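Local coordinates for restriction endonuclease THAI (Thermoplasma acidophilum, PDB 3NDH) that cuts double-stranded DNA at a specific sequence as a restriction endonuclease, intercalating into its substrate without flipping bases out, at the interface of chains A and B. Numbering follows the deposited sequence. Chains: chain A/B, restriction endonuclease THAI.

Contact 1: the interface of chains A and B. Residues chain A 43, 47, 61; chain B 217-218, 221.
B:Trp218 lays the benzene end of its indole between A:Leu43 and A:Leu61, and this is the apolar heart of the patch. From one helix of chain A, A:Leu61 comes in at about a right angle and puts CD1 4.0 Å from CZ2 of B:Trp218, close to the indole nitrogen as well. A:Leu43 meets the far end of the ring, its CB 4.0 Å from CH2 of B:Trp218. B:Leu221 adds a looser methyl contact with A:Leu43.

Moving outward, B:Arg217 covers part of one indole face, and CH2 of B:Trp218 lies 3.6 Å above the guanidinium plane, near its rim. The arginine chain leaves the backbone with CG anti to N (chi1 176°) and stays extended to NE, a shape that takes the guanidinium past the ring to A:Glu47. There NH1 and NH2 converge end-on upon one carboxylate oxygen: OE2 of A:Glu47 is 2.9 Å from NH1 of B:Arg217 and 3.2 Å from its NH2. Both bonds use the syn lone pair, and the two flat groups are nearly coplanar, 2° apart. A leucine in place of B:Arg217 would probably leave the A:Glu47 carboxylate without this charged mate and uncover part of the indole face.

Chain B contributes its C-terminal helix 216-224; chain A receives it with helices 27-46 and 58-74 and with A:Glu47, just past the end of the former.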
ATOM      1  N   LEU A  43      15.204   3.072  -3.913  1.00 12.57           N
ATOM      2  CA  LEU A  43      14.552   4.241  -3.296  1.00 13.49           C
ATOM      3  C   LEU A  43      13.101   3.896  -2.985  1.00 13.26           C
ATOM      4  O   LEU A  43      12.602   4.204  -1.911  1.00 13.43           O
ATOM      5  CB  LEU A  43      14.612   5.460  -4.197  1.00 13.30           C
ATOM      6  CG  LEU A  43      15.989   6.027  -4.547  1.00 14.70           C
ATOM      7  CD1 LEU A  43      15.832   7.252  -5.423  1.00 18.22           C
ATOM      8  CD2 LEU A  43      16.798   6.347  -3.308  1.00 17.93           C
ATOM      9  N   GLU A  47      11.364   3.711   0.956  1.00 13.97           N
ATOM     10  CA  GLU A  47      10.202   4.518   1.287  1.00 14.75           C
ATOM     11  C   GLU A  47       8.950   3.680   1.564  1.00 13.66           C
ATOM     12  O   GLU A  47       7.901   4.234   1.858  1.00 15.62           O
ATOM     13  CB  GLU A  47       9.955   5.493   0.143  1.00 15.68           C
ATOM     14  CG  GLU A  47      11.154   6.460   0.026  1.00 18.33           C
ATOM     15  CD  GLU A  47      11.096   7.373  -1.142  1.00 21.67           C
ATOM     16  OE1 GLU A  47       9.976   7.719  -1.566  1.00 24.71           O
ATOM     17  OE2 GLU A  47      12.193   7.780  -1.601  1.00 23.46           O
ATOM     18  N   LEU A  61       4.474   2.296  -5.654  1.00 12.69           N
ATOM     19  CA  LEU A  61       5.534   3.232  -5.937  1.00 12.41           C
ATOM     20  C   LEU A  61       6.407   2.807  -7.139  1.00 12.14           C
ATOM     21  O   LEU A  61       6.773   3.616  -7.980  1.00 12.52           O
ATOM     22  CB  LEU A  61       6.351   3.438  -4.655  1.00 13.76           C
ATOM     23  CG  LEU A  61       7.347   4.592  -4.613  1.00 14.60           C
ATOM     24  CD1 LEU A  61       6.747   5.919  -5.111  1.00 17.05           C
ATOM     25  CD2 LEU A  61       7.904   4.752  -3.197  1.00 16.25           C
TER
ATOM     26  N   ARG B 217       9.152  13.651  -9.815  0.50 14.05           N
ATOM     27  CA  ARG B 217      10.415  13.206  -9.249  0.50 13.67           C
ATOM     28  C   ARG B 217      11.053  12.163 -10.143  0.50 13.78           C
ATOM     29  O   ARG B 217      12.237  12.246 -10.455  0.50 13.87           O
ATOM     30  CB  ARG B 217      10.197  12.612  -7.847  0.50 13.94           C
ATOM     31  CG  ARG B 217      11.459  12.038  -7.230  0.50 14.39           C
ATOM     32  CD  ARG B 217      11.197  11.417  -5.895  0.50 16.98           C
ATOM     33  NE  ARG B 217      12.427  10.917  -5.290  0.50 19.46           N
ATOM     34  CZ  ARG B 217      12.461  10.056  -4.277  0.50 20.20           C
ATOM     35  NH1 ARG B 217      11.329   9.582  -3.765  0.50 22.29           N
ATOM     36  NH2 ARG B 217      13.627   9.666  -3.782  0.50 22.82           N
ATOM     37  N   TRP B 218      10.259  11.178 -10.549  1.00 13.02           N
ATOM     38  CA  TRP B 218      10.763   9.988 -11.236  1.00 12.97           C
ATOM     39  C   TRP B 218      11.055  10.250 -12.709  1.00 12.73           C
ATOM     40  O   TRP B 218      12.062   9.768 -13.219  1.00 12.47           O
ATOM     41  CB  TRP B 218       9.805   8.812 -11.059  1.00 12.90           C
ATOM     42  CG  TRP B 218       9.509   8.508  -9.652  1.00 13.33           C
ATOM     43  CD1 TRP B 218       8.322   8.726  -9.024  1.00 14.41           C
ATOM     44  CD2 TRP B 218      10.412   8.003  -8.657  1.00 13.37           C
ATOM     45  NE1 TRP B 218       8.413   8.349  -7.709  1.00 15.97           N
ATOM     46  CE2 TRP B 218       9.685   7.910  -7.457  1.00 13.59           C
ATOM     47  CE3 TRP B 218      11.745   7.600  -8.667  1.00 14.57           C
ATOM     48  CZ2 TRP B 218      10.253   7.438  -6.273  1.00 15.57           C
ATOM     49  CZ3 TRP B 218      12.298   7.125  -7.494  1.00 14.52           C
ATOM     50  CH2 TRP B 218      11.550   7.047  -6.320  1.00 15.43           C
ATOM     51  N   LEU B 221      14.383  11.961 -12.557  1.00 12.94           N
ATOM     52  CA  LEU B 221      15.471  10.997 -12.339  1.00 12.78           C
ATOM     53  C   LEU B 221      15.769  10.177 -13.593  1.00 12.51           C
ATOM     54  O   LEU B 221      16.937   9.893 -13.891  1.00 12.89           O
ATOM     55  CB  LEU B 221      15.171  10.068 -11.165  1.00 12.82           C
ATOM     56  CG  LEU B 221      15.180  10.746  -9.806  1.00 14.65           C
ATOM     57  CD1 LEU B 221      15.025   9.717  -8.687  1.00 17.37           C
ATOM     58  CD2 LEU B 221      16.436  11.545  -9.558  1.00 18.94           C
TER

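Contact 2: the interface of chains A and B. Residues chain A 48-49, 53-55, 57; chain B 60, 64, 85.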
ATOM      1  N   SER A  48       9.061   2.362   1.517  1.00 12.11           N
ATOM      2  CA  SER A  48       7.906   1.488   1.619  1.00 12.62           C
ATOM      3  C   SER A  48       8.161   0.317   2.551  1.00 12.96           C
ATOM      4  O   SER A  48       7.654  -0.770   2.313  1.00 13.58           O
ATOM      5  CB  SER A  48       7.559   0.900   0.259  1.00 12.12           C
ATOM      6  OG  SER A  48       7.408   1.887  -0.748  1.00 12.72           O
ATOM      7  N   SER A  49       8.958   0.542   3.589  0.50 12.49           N
ATOM      8  CA  SER A  49       9.360  -0.527   4.497  0.50 12.39           C
ATOM      9  C   SER A  49       9.097  -0.153   5.955  0.50 13.23           C
ATOM     10  O   SER A  49       8.653   0.957   6.262  0.50 14.64           O
ATOM     11  CB  SER A  49      10.847  -0.831   4.313  0.50 12.80           C
ATOM     12  OG  SER A  49      11.105  -1.360   3.022  0.50 10.26           O
ATOM     13  N   LYS A  53      11.848  -4.382   6.344  0.50 13.96           N
ATOM     14  CA  LYS A  53      10.991  -5.317   5.633  0.50 13.45           C
ATOM     15  C   LYS A  53      10.086  -4.538   4.705  0.50 12.09           C
ATOM     16  O   LYS A  53       9.466  -3.550   5.118  0.50 12.66           O
ATOM     17  CB  LYS A  53      10.142  -6.105   6.622  0.50 13.70           C
ATOM     18  CG  LYS A  53      10.928  -6.767   7.740  0.50 15.96           C
ATOM     19  CD  LYS A  53      11.843  -7.857   7.224  0.50 17.76           C
ATOM     20  CE  LYS A  53      13.016  -8.072   8.161  0.50 20.05           C
ATOM     21  NZ  LYS A  53      13.969  -9.065   7.610  0.50 21.29           N
ATOM     22  N   VAL A  54       9.985  -5.001   3.463  1.00 12.28           N
ATOM     23  CA  VAL A  54       9.285  -4.266   2.428  1.00 12.10           C
ATOM     24  C   VAL A  54       7.787  -4.585   2.424  1.00 11.88           C
ATOM     25  O   VAL A  54       7.387  -5.741   2.496  1.00 12.14           O
ATOM     26  CB  VAL A  54       9.902  -4.546   1.049  1.00 12.78           C
ATOM     27  CG1 VAL A  54       9.236  -3.737  -0.039  1.00 13.37           C
ATOM     28  CG2 VAL A  54      11.418  -4.232   1.051  1.00 14.88           C
ATOM     29  N   GLY A  55       6.960  -3.535   2.392  1.00 11.67           N
ATOM     30  CA  GLY A  55       5.514  -3.690   2.322  1.00 11.63           C
ATOM     31  C   GLY A  55       5.063  -3.906   0.874  1.00 10.04           C
ATOM     32  O   GLY A  55       5.687  -3.524  -0.105  1.00 10.99           O
ATOM     33  N   GLU A  57       2.853  -2.404  -0.568  1.00 11.14           N
ATOM     34  CA  GLU A  57       2.600  -1.119  -1.175  1.00 11.39           C
ATOM     35  C   GLU A  57       3.801  -0.589  -1.956  1.00 11.01           C
ATOM     36  O   GLU A  57       3.666   0.376  -2.715  1.00 11.38           O
ATOM     37  CB  GLU A  57       2.098  -0.107  -0.138  1.00 12.36           C
ATOM     38  CG  GLU A  57       3.106   0.345   0.867  1.00 12.07           C
ATOM     39  CD  GLU A  57       3.200  -0.498   2.119  1.00 12.26           C
ATOM     40  OE1 GLU A  57       2.826  -1.681   2.115  1.00 12.99           O
ATOM     41  OE2 GLU A  57       3.691   0.049   3.149  1.00 17.23           O
TER
ATOM     42  N   SER B  60      -0.430   3.522   5.842  1.00 12.07           N
ATOM     43  CA  SER B  60       0.921   3.213   6.230  1.00 12.78           C
ATOM     44  C   SER B  60       1.731   4.503   6.374  1.00 12.84           C
ATOM     45  O   SER B  60       2.577   4.646   7.263  1.00 13.85           O
ATOM     46  CB  SER B  60       1.514   2.285   5.165  1.00 13.23           C
ATOM     47  OG  SER B  60       0.715   1.100   5.064  1.00 15.41           O
ATOM     48  N   ARG B  64       3.280   6.486   9.920  1.00 11.77           N
ATOM     49  CA  ARG B  64       4.612   7.069  10.049  1.00 12.53           C
ATOM     50  C   ARG B  64       4.545   8.465  10.646  1.00 11.65           C
ATOM     51  O   ARG B  64       5.373   8.840  11.461  1.00 12.83           O
ATOM     52  CB  ARG B  64       5.314   7.126   8.680  1.00 13.84           C
ATOM     53  CG  ARG B  64       6.795   7.168   8.746  1.00 16.81           C
ATOM     54  CD  ARG B  64       7.374   7.121   7.353  1.00 18.11           C
ATOM     55  NE  ARG B  64       7.213   5.831   6.688  1.00 18.89           N
ATOM     56  CZ  ARG B  64       7.195   5.638   5.366  1.00 20.94           C
ATOM     57  NH1 ARG B  64       7.318   6.648   4.530  1.00 18.76           N
ATOM     58  NH2 ARG B  64       7.030   4.423   4.867  1.00 24.08           N
ATOM     59  N   ILE B  85       7.001  -4.647   9.013  1.00 12.88           N
ATOM     60  CA  ILE B  85       5.827  -3.989   8.452  1.00 12.62           C
ATOM     61  C   ILE B  85       4.588  -4.897   8.441  1.00 13.00           C
ATOM     62  O   ILE B  85       3.459  -4.386   8.463  1.00 13.05           O
ATOM     63  CB  ILE B  85       6.135  -3.438   7.051  1.00 12.27           C
ATOM     64  CG1 ILE B  85       5.094  -2.403   6.658  1.00 12.02           C
ATOM     65  CG2 ILE B  85       6.263  -4.539   6.003  1.00 12.76           C
ATOM     66  CD1 ILE B  85       5.547  -1.513   5.522  1.00 14.65           C
TER
HETATM   67  O   HOH W   1       8.332   3.305   8.034  1.00 25.13           O
HETATM   68  O   HOH W   2       6.089   2.052   5.771  1.00 25.55           O
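B:Ile85 reaches chain A with its side chain spread into two arms: CG1 points away from the backbone N (chi1 -162°) and continues extended to CD1, while CG2 takes the position between N and the carbonyl carbon. A:Glu57 comes from the opposite direction; its CG is tucked in over its own backbone (chi1 70°) and its chain bends at chi2, which turns the carboxylate toward chain B.

The two arms of the isoleucine find different partners. CG2 of B:Ile85 packs against backbone, 3.5 Å from the carbonyl O of A:Lys53 and 3.9 Å from CA of A:Gly55. CD1 of B:Ile85 sits 3.4 Å from OE2 of A:Glu57 and also touches the main chain of A:Ser49, with the carbonyl C of that serine 3.8 Å away. The methyl group is thus held between backbone and a carboxylate oxygen, in van der Waals contact with both. B:Ser60 approaches the same A:Glu57 oxygen from its helix, but at a longer range than a hydrogen bond.

A pair of waters forms the polar side of the patch. The carbonyl O of A:Ser49 is 3.0 Å from water 1 and 2.8 Å from water 2. B:Arg64 meets water 1 through NE and water 2 through NH2, the latter water lying in the guanidinium plane at its edge. Two nitrogens of the arginine therefore reach one carbonyl of the other chain through separate waters. The A:Glu57 carboxylate lies farther off, and its opposite charge may add a weak attraction to B:Arg64.

Here the loop carrying B:Ile85 packs against strands 49-50 and 53-54 and the loop leading from them into helix 58-74 of chain A. If this two-fold pair is the working form of the enzyme, the contact probably sets the orientation of one copy against the other.

Contact 1 and contact 2 lie in one two-fold symmetric interface, the centres of their C-alpha atoms about 15 Å apart. Helix 58-74 links them: chain A uses it in contact 1 and chain B uses its own copy in contact 2. On chain A, the stretch also runs directly from A:Glu47 in contact 1 to A:Ser48 in contact 2. Each patch has a twin with the chains exchanged, so the C-terminal helices and the loops of both subunits are engaged. Should the pair act as a dimer, the patches are likely to fix the orientation of the two copies.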